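PDB 5X3G: uracil-DNA glycosylase from Nitratifractor salsuginis, which belongs to the uracil-DNA glycosylase superfamily of alpha/beta proteins, with a central parallel beta sheet flanked by helices. Local coordinates for residues G89-I93 / L165-M169; G201-F207 / L223-E229; L14-L18 / L31-M36. All coordinates share one frame; numbering follows the deposited sequence.

Contact 1. Residues G89-I93 / L165-M169; sequences GYAFI and LLLNM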
loop_
_atom_site.group_PDB
_atom_site.type_symbol
_atom_site.label_atom_id
_atom_site.label_comp_id
_atom_site.label_asym_id
_atom_site.label_seq_id
_atom_site.Cartn_x
_atom_site.Cartn_y
_atom_site.Cartn_z
ATOM N N GLY A 89 3.403 -2.835 -7.177
ATOM C CA GLY A 89 2.726 -3.860 -6.405
ATOM C C GLY A 89 2.436 -3.517 -4.962
ATOM O O GLY A 89 2.066 -4.412 -4.190
ATOM N N TYR A 90 2.594 -2.255 -4.571
ATOM C CA TYR A 90 2.291 -1.792 -3.225
ATOM C C TYR A 90 1.315 -0.632 -3.294
ATOM O O TYR A 90 1.436 0.242 -4.157
ATOM C CB TYR A 90 3.548 -1.320 -2.482
ATOM C CG TYR A 90 4.599 -2.377 -2.261
ATOM C CD1 TYR A 90 4.506 -3.261 -1.196
ATOM C CD2 TYR A 90 5.699 -2.474 -3.100
ATOM C CE1 TYR A 90 5.473 -4.224 -0.980
ATOM C CE2 TYR A 90 6.674 -3.434 -2.895
ATOM C CZ TYR A 90 6.554 -4.307 -1.833
ATOM O OH TYR A 90 7.523 -5.261 -1.622
ATOM N N ALA A 91 0.354 -0.623 -2.377
ATOM C CA ALA A 91 -0.419 0.586 -2.153
ATOM C C ALA A 91 0.499 1.695 -1.653
ATOM O O ALA A 91 1.485 1.446 -0.952
ATOM C CB ALA A 91 -1.540 0.328 -1.145
ATOM N N PHE A 92 0.194 2.923 -2.073
ATOM C CA PHE A 92 0.802 4.139 -1.539
ATOM C C PHE A 92 2.249 4.347 -1.981
ATOM O O PHE A 92 2.677 5.493 -2.149
ATOM C CB PHE A 92 0.719 4.148 -0.009
ATOM C CG PHE A 92 0.756 5.524 0.586
ATOM C CD1 PHE A 92 0.033 6.553 0.006
ATOM C CD2 PHE A 92 1.502 5.790 1.721
ATOM C CE1 PHE A 92 0.056 7.821 0.541
ATOM C CE2 PHE A 92 1.531 7.060 2.262
ATOM C CZ PHE A 92 0.805 8.077 1.671
ATOM N N ILE A 93 3.010 3.273 -2.173
ATOM C CA ILE A 93 4.425 3.396 -2.518
ATOM C C ILE A 93 4.555 3.669 -4.011
ATOM O O ILE A 93 4.215 2.820 -4.842
ATOM C CB ILE A 93 5.207 2.137 -2.125
ATOM C CG1 ILE A 93 5.001 1.820 -0.647
ATOM C CG2 ILE A 93 6.685 2.333 -2.400
ATOM C CD1 ILE A 93 5.468 2.914 0.290
ATOM N N LEU A 165 0.191 -4.277 5.691
ATOM C CA LEU A 165 -0.049 -4.821 4.362
ATOM C C LEU A 165 -0.576 -3.702 3.474
ATOM O O LEU A 165 -1.676 -3.186 3.706
ATOM C CB LEU A 165 -1.049 -5.979 4.420
ATOM C CG LEU A 165 -1.398 -6.677 3.101
ATOM C CD1 LEU A 165 -0.207 -7.442 2.554
ATOM C CD2 LEU A 165 -2.590 -7.596 3.294
ATOM N N LEU A 166 0.218 -3.317 2.475
ATOM C CA LEU A 166 -0.123 -2.212 1.579
ATOM C C LEU A 166 -0.955 -2.766 0.430
ATOM O O LEU A 166 -0.432 -3.166 -0.611
ATOM C CB LEU A 166 1.146 -1.525 1.094
ATOM C CG LEU A 166 1.997 -0.913 2.206
ATOM C CD1 LEU A 166 3.416 -0.642 1.718
ATOM C CD2 LEU A 166 1.353 0.365 2.724
ATOM N N LEU A 167 -2.274 -2.762 0.609
ATOM C CA LEU A 167 -3.189 -3.515 -0.241
ATOM C C LEU A 167 -4.035 -2.571 -1.089
ATOM O O LEU A 167 -4.805 -1.771 -0.550
ATOM C CB LEU A 167 -4.083 -4.413 0.613
ATOM C CG LEU A 167 -5.123 -5.257 -0.122
ATOM C CD1 LEU A 167 -4.451 -6.183 -1.125
ATOM C CD2 LEU A 167 -5.963 -6.041 0.874
ATOM N N ASN A 168 -3.896 -2.674 -2.409
ATOM C CA ASN A 168 -4.761 -1.969 -3.347
ATOM C C ASN A 168 -6.047 -2.758 -3.570
ATOM O O ASN A 168 -6.058 -3.991 -3.505
ATOM C CB ASN A 168 -4.050 -1.747 -4.686
ATOM C CG ASN A 168 -3.183 -0.499 -4.691
ATOM O OD1 ASN A 168 -3.526 0.512 -4.085
ATOM N ND2 ASN A 168 -2.049 -0.572 -5.372
HETATM N N MSE A 169 -7.136 -2.036 -3.834
HETATM C CA MSE A 169 -8.448 -2.659 -4.041
HETATM C C MSE A 169 -8.451 -3.546 -5.281
HETATM O O MSE A 169 -9.063 -4.616 -5.288
HETATM C CB MSE A 169 -9.544 -1.597 -4.148
HETATM C CG MSE A 169 -9.796 -0.844 -2.857
HETATM SE SE MSE A 169 -10.523 -2.010 -1.477
HETATM C CE MSE A 169 -12.239 -1.118 -1.221
#
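Tyr90 opens the contact by bringing CD1 of its ring to 4.1 Å from CD1 of Leu166, the two side chains meeting at a slant. Arg156 and Glu160 of helix 152-161 also touch this tyrosine.

The centre of the contact belongs to Ala91. Its backbone N donates a hydrogen bond to Leu166 O, 3.2 Å from N to O and almost straight at the hydrogen, 175°, although the donor stands above the carbonyl plane, 68° out of it. The methyl group also faces the strand: Ala91 CB lies 3.5 Å from Leu166 C and 3.6 Å from Asn168 OD1. Asn168 comes to it with CG beside its own backbone N, chi1 -85°, which swings the amide across toward the alanine. In return, Leu166 CB packs 3.6 Å from Ala91 O, which takes a weak hydrogen bond from Ile93 N.

The Phe92 ring packs edge-to-face with Phe119, and Ile93 closes the account by setting CG1 3.8 Å from Leu166 CD1, nearly at right angles.

The backbones of Leu165 and Leu167 are hydrogen-bonded to strand 73-77, while the Leu166 side chain is directed at the loop and also touches Leu75. The chemistry therefore implies a loop laid against an edge strand of the sheet, with one hydrogen bond between the two segments, set among mainly apolar packing in a buried place.

Contact 2. Residues G201-F207 / L223-E229; sequences GPTLILF and LPQVALE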
loop_
_atom_site.group_PDB
_atom_site.type_symbol
_atom_site.label_atom_id
_atom_site.label_comp_id
_atom_site.label_asym_id
_atom_site.label_seq_id
_atom_site.Cartn_x
_atom_site.Cartn_y
_atom_site.Cartn_z
ATOM N N GLY A 201 -7.386 -10.412 13.006
ATOM C CA GLY A 201 -7.914 -9.126 13.397
ATOM C C GLY A 201 -6.998 -7.928 13.194
ATOM O O GLY A 201 -6.827 -7.109 14.103
ATOM N N PRO A 202 -6.414 -7.770 12.004
ATOM C CA PRO A 202 -5.642 -6.554 11.740
ATOM C C PRO A 202 -6.570 -5.364 11.558
ATOM O O PRO A 202 -7.743 -5.500 11.208
ATOM C CB PRO A 202 -4.892 -6.881 10.447
ATOM C CG PRO A 202 -5.793 -7.814 9.742
ATOM C CD PRO A 202 -6.466 -8.639 10.812
ATOM N N THR A 203 -6.026 -4.177 11.806
ATOM C CA THR A 203 -6.804 -2.948 11.735
ATOM C C THR A 203 -6.725 -2.351 10.334
ATOM O O THR A 203 -5.635 -2.189 9.779
ATOM C CB THR A 203 -6.306 -1.943 12.772
ATOM O OG1 THR A 203 -6.595 -2.435 14.086
ATOM C CG2 THR A 203 -6.987 -0.602 12.583
ATOM N N LEU A 204 -7.884 -2.026 9.767
ATOM C CA LEU A 204 -7.935 -1.398 8.454
ATOM C C LEU A 204 -7.644 0.093 8.579
ATOM O O LEU A 204 -8.298 0.797 9.353
ATOM C CB LEU A 204 -9.306 -1.610 7.809
ATOM C CG LEU A 204 -9.878 -3.027 7.756
ATOM C CD1 LEU A 204 -11.204 -3.030 6.998
ATOM C CD2 LEU A 204 -8.888 -4.009 7.138
ATOM N N ILE A 205 -6.662 0.572 7.820
ATOM C CA ILE A 205 -6.357 1.996 7.739
ATOM C C ILE A 205 -7.003 2.533 6.471
ATOM O O ILE A 205 -6.630 2.139 5.359
ATOM C CB ILE A 205 -4.844 2.253 7.749
ATOM C CG1 ILE A 205 -4.223 1.711 9.036
ATOM C CG2 ILE A 205 -4.556 3.743 7.579
ATOM C CD1 ILE A 205 -2.716 1.656 8.992
ATOM N N LEU A 206 -7.968 3.431 6.635
ATOM C CA LEU A 206 -8.847 3.844 5.545
ATOM C C LEU A 206 -8.644 5.332 5.275
ATOM O O LEU A 206 -9.161 6.181 6.007
ATOM C CB LEU A 206 -10.296 3.522 5.891
ATOM C CG LEU A 206 -10.526 2.060 6.290
ATOM C CD1 LEU A 206 -11.883 1.882 6.955
ATOM C CD2 LEU A 206 -10.385 1.140 5.080
ATOM N N PHE A 207 -7.898 5.641 4.217
ATOM C CA PHE A 207 -7.640 7.021 3.819
ATOM C C PHE A 207 -8.832 7.556 3.035
ATOM O O PHE A 207 -9.125 7.075 1.935
ATOM C CB PHE A 207 -6.369 7.109 2.978
ATOM C CG PHE A 207 -5.102 7.093 3.780
ATOM C CD1 PHE A 207 -5.077 7.580 5.075
ATOM C CD2 PHE A 207 -3.931 6.596 3.232
ATOM C CE1 PHE A 207 -3.907 7.568 5.811
ATOM C CE2 PHE A 207 -2.758 6.582 3.962
ATOM C CZ PHE A 207 -2.745 7.068 5.253
ATOM N N LEU A 223 -13.450 -6.460 11.302
ATOM C CA LEU A 223 -12.109 -5.986 11.594
ATOM C C LEU A 223 -12.163 -4.560 12.121
ATOM O O LEU A 223 -13.022 -3.776 11.707
ATOM C CB LEU A 223 -11.232 -6.037 10.334
ATOM C CG LEU A 223 -11.124 -7.412 9.675
ATOM C CD1 LEU A 223 -10.545 -7.295 8.274
ATOM C CD2 LEU A 223 -10.284 -8.348 10.530
ATOM N N PRO A 224 -11.266 -4.200 13.039
ATOM C CA PRO A 224 -11.227 -2.813 13.517
ATOM C C PRO A 224 -10.859 -1.867 12.386
ATOM O O PRO A 224 -10.181 -2.244 11.428
ATOM C CB PRO A 224 -10.145 -2.838 14.605
ATOM C CG PRO A 224 -9.970 -4.284 14.955
ATOM C CD PRO A 224 -10.251 -5.038 13.697
ATOM N N GLN A 225 -11.322 -0.625 12.501
ATOM C CA GLN A 225 -11.130 0.354 11.440
ATOM C C GLN A 225 -10.677 1.687 12.015
ATOM O O GLN A 225 -11.129 2.105 13.087
ATOM C CB GLN A 225 -12.417 0.544 10.622
ATOM C CG GLN A 225 -12.930 -0.726 9.952
ATOM C CD GLN A 225 -14.191 -0.493 9.142
ATOM O OE1 GLN A 225 -14.568 0.649 8.873
ATOM N NE2 GLN A 225 -14.856 -1.576 8.755
ATOM N N VAL A 226 -9.769 2.342 11.296
ATOM C CA VAL A 226 -9.313 3.697 11.594
ATOM C C VAL A 226 -9.448 4.495 10.303
ATOM O O VAL A 226 -8.774 4.193 9.310
ATOM C CB VAL A 226 -7.867 3.730 12.110
ATOM C CG1 VAL A 226 -7.443 5.158 12.425
ATOM C CG2 VAL A 226 -7.725 2.848 13.336
ATOM N N ALA A 227 -10.320 5.499 10.310
ATOM C CA ALA A 227 -10.598 6.311 9.132
ATOM C C ALA A 227 -9.898 7.657 9.261
ATOM O O ALA A 227 -10.021 8.330 10.291
ATOM C CB ALA A 227 -12.103 6.505 8.946
ATOM N N LEU A 228 -9.172 8.048 8.215
ATOM C CA LEU A 228 -8.363 9.258 8.235
ATOM C C LEU A 228 -8.637 10.115 7.011
ATOM O O LEU A 228 -9.098 9.639 5.971
ATOM C CB LEU A 228 -6.862 8.945 8.273
ATOM C CG LEU A 228 -6.249 8.303 9.513
ATOM C CD1 LEU A 228 -5.200 7.305 9.082
ATOM C CD2 LEU A 228 -5.641 9.358 10.409
ATOM N N GLU A 229 -8.330 11.400 7.160
ATOM C CA GLU A 229 -8.199 12.290 6.016
ATOM C C GLU A 229 -7.150 11.747 5.051
ATOM O O GLU A 229 -6.121 11.207 5.469
ATOM C CB GLU A 229 -7.813 13.687 6.507
ATOM C CG GLU A 229 -7.410 14.675 5.439
ATOM C CD GLU A 229 -7.010 16.012 6.032
ATOM O OE1 GLU A 229 -6.564 16.035 7.200
ATOM O OE2 GLU A 229 -7.146 17.037 5.333
#
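Phe207 and Leu228 lie side by side and point the same way, so that Phe207 CE1 approaches Leu228 CD1 to 3.5 Å while Leu228 CB sits at the ring edge, in its plane. Ile205 completes this group from over one face of the ring: its CG2 stands 4.2 Å above the plane of Phe207, offset toward the rim. CG2 is anti to the backbone N because CG1 takes the place beside that N, chi1 -60°, and it also touches Leu228 CD1 at 3.9 Å. Leu245 of helix 240-246 covers both Ile205 and Leu228.

On the opposite face of the sheet, Leu204 and Gln225 lie side by side, pointing the same way, whereas Leu206 comes to Gln225 obliquely, with Leu206 CD1 3.5 Å from Gln225 OE1. The other end of that amide, NE2, is hydrogen-bonded to Ala220 O. Leu223 meets Leu204 nearly at right angles, its CD1 being 3.9 Å from Leu204 CD2. Ala211 and Val214 of helix 210-214 pack on Leu206 from this side.

At the start of the pair, Thr203 divides its branches: OG1 lies against CB and CG of Pro224, and CG2 rests 3.6 Å from Val226 CG2.

Between these two layers of side chains the strands run parallel, 18° apart in direction, joined by four backbone hydrogen bonds. Leu204 N gives to Pro224 O at 2.8 Å, and the ladder goes on through Val226 N to Leu204 O, Leu206 N to Val226 O and Leu228 N to Leu206 O. Strand 203-207, helix 210-214 and strand 225-228 thus form a beta-alpha-beta unit at the edge of the parallel sheet, an arrangement characteristic of the alpha/beta fold of this superfamily.

Contact 3. Residues L14-L18 / L31-M36; sequences LQELL and LLPALM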
loop_
_atom_site.group_PDB
_atom_site.type_symbol
_atom_site.label_atom_id
_atom_site.label_comp_id
_atom_site.label_asym_id
_atom_site.label_seq_id
_atom_site.Cartn_x
_atom_site.Cartn_y
_atom_site.Cartn_z
ATOM N N LEU A 14 -1.628 -20.530 -10.163
ATOM C CA LEU A 14 -1.672 -19.535 -9.094
ATOM C C LEU A 14 -0.544 -19.750 -8.095
ATOM O O LEU A 14 0.049 -18.782 -7.603
ATOM C CB LEU A 14 -3.029 -19.566 -8.392
ATOM C CG LEU A 14 -4.235 -19.181 -9.249
ATOM C CD1 LEU A 14 -5.518 -19.199 -8.425
ATOM C CD2 LEU A 14 -4.017 -17.827 -9.903
ATOM N N GLN A 15 -0.238 -21.009 -7.775
ATOM C CA GLN A 15 0.951 -21.285 -6.974
ATOM C C GLN A 15 2.204 -20.788 -7.687
ATOM O O GLN A 15 3.117 -20.235 -7.054
ATOM C CB GLN A 15 1.041 -22.781 -6.666
ATOM C CG GLN A 15 -0.105 -23.292 -5.798
ATOM C CD GLN A 15 -0.145 -24.805 -5.701
ATOM O OE1 GLN A 15 0.069 -25.508 -6.688
ATOM N NE2 GLN A 15 -0.430 -25.314 -4.507
ATOM N N GLU A 16 2.253 -20.951 -9.014
ATOM C CA GLU A 16 3.350 -20.370 -9.783
ATOM C C GLU A 16 3.392 -18.854 -9.628
ATOM O O GLU A 16 4.465 -18.278 -9.431
ATOM C CB GLU A 16 3.230 -20.743 -11.259
ATOM C CG GLU A 16 4.358 -20.171 -12.105
ATOM C CD GLU A 16 4.127 -20.327 -13.594
ATOM O OE1 GLU A 16 5.116 -20.246 -14.352
ATOM O OE2 GLU A 16 2.966 -20.528 -14.005
ATOM N N LEU A 17 2.236 -18.194 -9.721
ATOM C CA LEU A 17 2.193 -16.741 -9.587
ATOM C C LEU A 17 2.704 -16.300 -8.223
ATOM O O LEU A 17 3.421 -15.298 -8.113
ATOM C CB LEU A 17 0.769 -16.237 -9.811
ATOM C CG LEU A 17 0.536 -14.739 -9.599
ATOM C CD1 LEU A 17 1.269 -13.911 -10.644
ATOM C CD2 LEU A 17 -0.948 -14.427 -9.595
ATOM N N LEU A 18 2.345 -17.037 -7.171
ATOM C CA LEU A 18 2.850 -16.719 -5.840
ATOM C C LEU A 18 4.364 -16.871 -5.776
ATOM O O LEU A 18 5.059 -16.018 -5.213
ATOM C CB LEU A 18 2.176 -17.605 -4.793
ATOM C CG LEU A 18 0.972 -17.011 -4.054
ATOM C CD1 LEU A 18 -0.261 -16.973 -4.946
ATOM C CD2 LEU A 18 0.707 -17.803 -2.785
ATOM N N LEU A 31 -4.683 -16.661 0.364
ATOM C CA LEU A 31 -4.504 -15.993 -0.920
ATOM C C LEU A 31 -5.044 -16.806 -2.091
ATOM O O LEU A 31 -5.614 -16.233 -3.026
ATOM C CB LEU A 31 -3.018 -15.684 -1.126
ATOM C CG LEU A 31 -2.581 -14.502 -1.983
ATOM C CD1 LEU A 31 -3.397 -13.263 -1.652
ATOM C CD2 LEU A 31 -1.098 -14.241 -1.749
ATOM N N LEU A 32 -4.873 -18.129 -2.067
ATOM C CA LEU A 32 -5.411 -18.955 -3.147
ATOM C C LEU A 32 -6.933 -18.898 -3.216
ATOM O O LEU A 32 -7.467 -18.707 -4.322
ATOM C CB LEU A 32 -4.900 -20.394 -3.009
ATOM C CG LEU A 32 -3.847 -20.837 -4.025
ATOM C CD1 LEU A 32 -2.697 -19.843 -4.070
ATOM C CD2 LEU A 32 -3.339 -22.230 -3.697
ATOM N N PRO A 33 -7.686 -19.052 -2.116
ATOM C CA PRO A 33 -9.142 -18.828 -2.211
ATOM C C PRO A 33 -9.501 -17.462 -2.768
ATOM O O PRO A 33 -10.296 -17.369 -3.713
ATOM C CB PRO A 33 -9.609 -19.002 -0.761
ATOM C CG PRO A 33 -8.635 -19.942 -0.177
ATOM C CD PRO A 33 -7.313 -19.575 -0.787
ATOM N N ALA A 34 -8.918 -16.397 -2.210
ATOM C CA ALA A 34 -9.192 -15.046 -2.691
ATOM C C ALA A 34 -8.998 -14.945 -4.199
ATOM O O ALA A 34 -9.918 -14.563 -4.933
ATOM C CB ALA A 34 -8.295 -14.047 -1.958
ATOM N N LEU A 35 -7.809 -15.321 -4.680
ATOM C CA LEU A 35 -7.528 -15.266 -6.110
ATOM C C LEU A 35 -8.494 -16.125 -6.914
ATOM O O LEU A 35 -8.815 -15.787 -8.060
ATOM C CB LEU A 35 -6.090 -15.699 -6.381
ATOM C CG LEU A 35 -5.016 -14.690 -5.985
ATOM C CD1 LEU A 35 -3.626 -15.307 -6.082
ATOM C CD2 LEU A 35 -5.131 -13.450 -6.865
HETATM N N MSE A 36 -8.975 -17.225 -6.340
HETATM C CA MSE A 36 -9.862 -18.112 -7.081
HETATM C C MSE A 36 -11.262 -17.526 -7.243
HETATM O O MSE A 36 -12.116 -18.131 -7.893
HETATM C CB MSE A 36 -9.940 -19.483 -6.408
HETATM C CG MSE A 36 -8.715 -20.353 -6.657
HETATM SE SE MSE A 36 -8.889 -22.163 -5.958
HETATM C CE MSE A 36 -8.583 -21.824 -4.066
#
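Leu14 and Leu18 of helix 11-20 pack on Leu31, Leu32 and Leu35 of helix 28-35 in an apolar, buried helix-helix contact near the N terminus, its centre about 19 Å from the centre of the chain. No hydrogen bond passes between the two segments. The axes of the two segments come no nearer than 10.9 Å and are steeply inclined, with 119° between the N-to-C directions, and leucine side chains fill the interval.

Leu18 is the hub. Its CD1 methyl is shared between two partners, lying 3.9 Å from Leu32 CD1 and also 3.9 Å from Leu35 CD1, while Leu18 CD2 meets Leu31 CD2 at 4.1 Å. The Leu18 side chain runs antiparallel past that of Leu31, and likewise past Leu35, but slants across Leu32. Leu32, with chi1 -107°, well off a staggered value, brings its end toward the other helix; its second methyl, CD2, lies 4.0 Å from Gln15 CG, the two side chains being roughly perpendicular. Beyond CG the glutamine runs out extended, and its NE2 makes a weak hydrogen bond to Glu28 OE1.

One turn before Leu18, Leu14 sends CD1 to 3.8 Å from CG of Met36, a selenomethionine, and 4.1 Å from Leu35 CB.

Leu43 of helix 40-48 also touches Leu14, and Phe189 of helix 179-196 lies against Leu35. The arrangement is that of two consecutive helices crossed steeply over a leucine-rich interface, part of the helical surround of an alpha/beta domain.

How the contacts relate
From the N terminus, contact 3 comes first: it folds helix 28-35 back on helix 11-20 and closes a short loop before the sheet begins. Contact 1 then closes a much longer excursion, bringing the loop after strand 73-77 to strand 164-168. Contact 2 follows with the brief crossover that joins strands 203-207 and 225-228. The three stand in series, none enclosing or crossing another. Contacts 1 and 2 reach the same sheet near its two outer strands, their centres about 14 Å apart. Contact 3 lies about 17 Å from contact 1, centre to centre, yet helix 179-196 touches both Leu35 and Leu167 and so bridges the helical pair and the sheet.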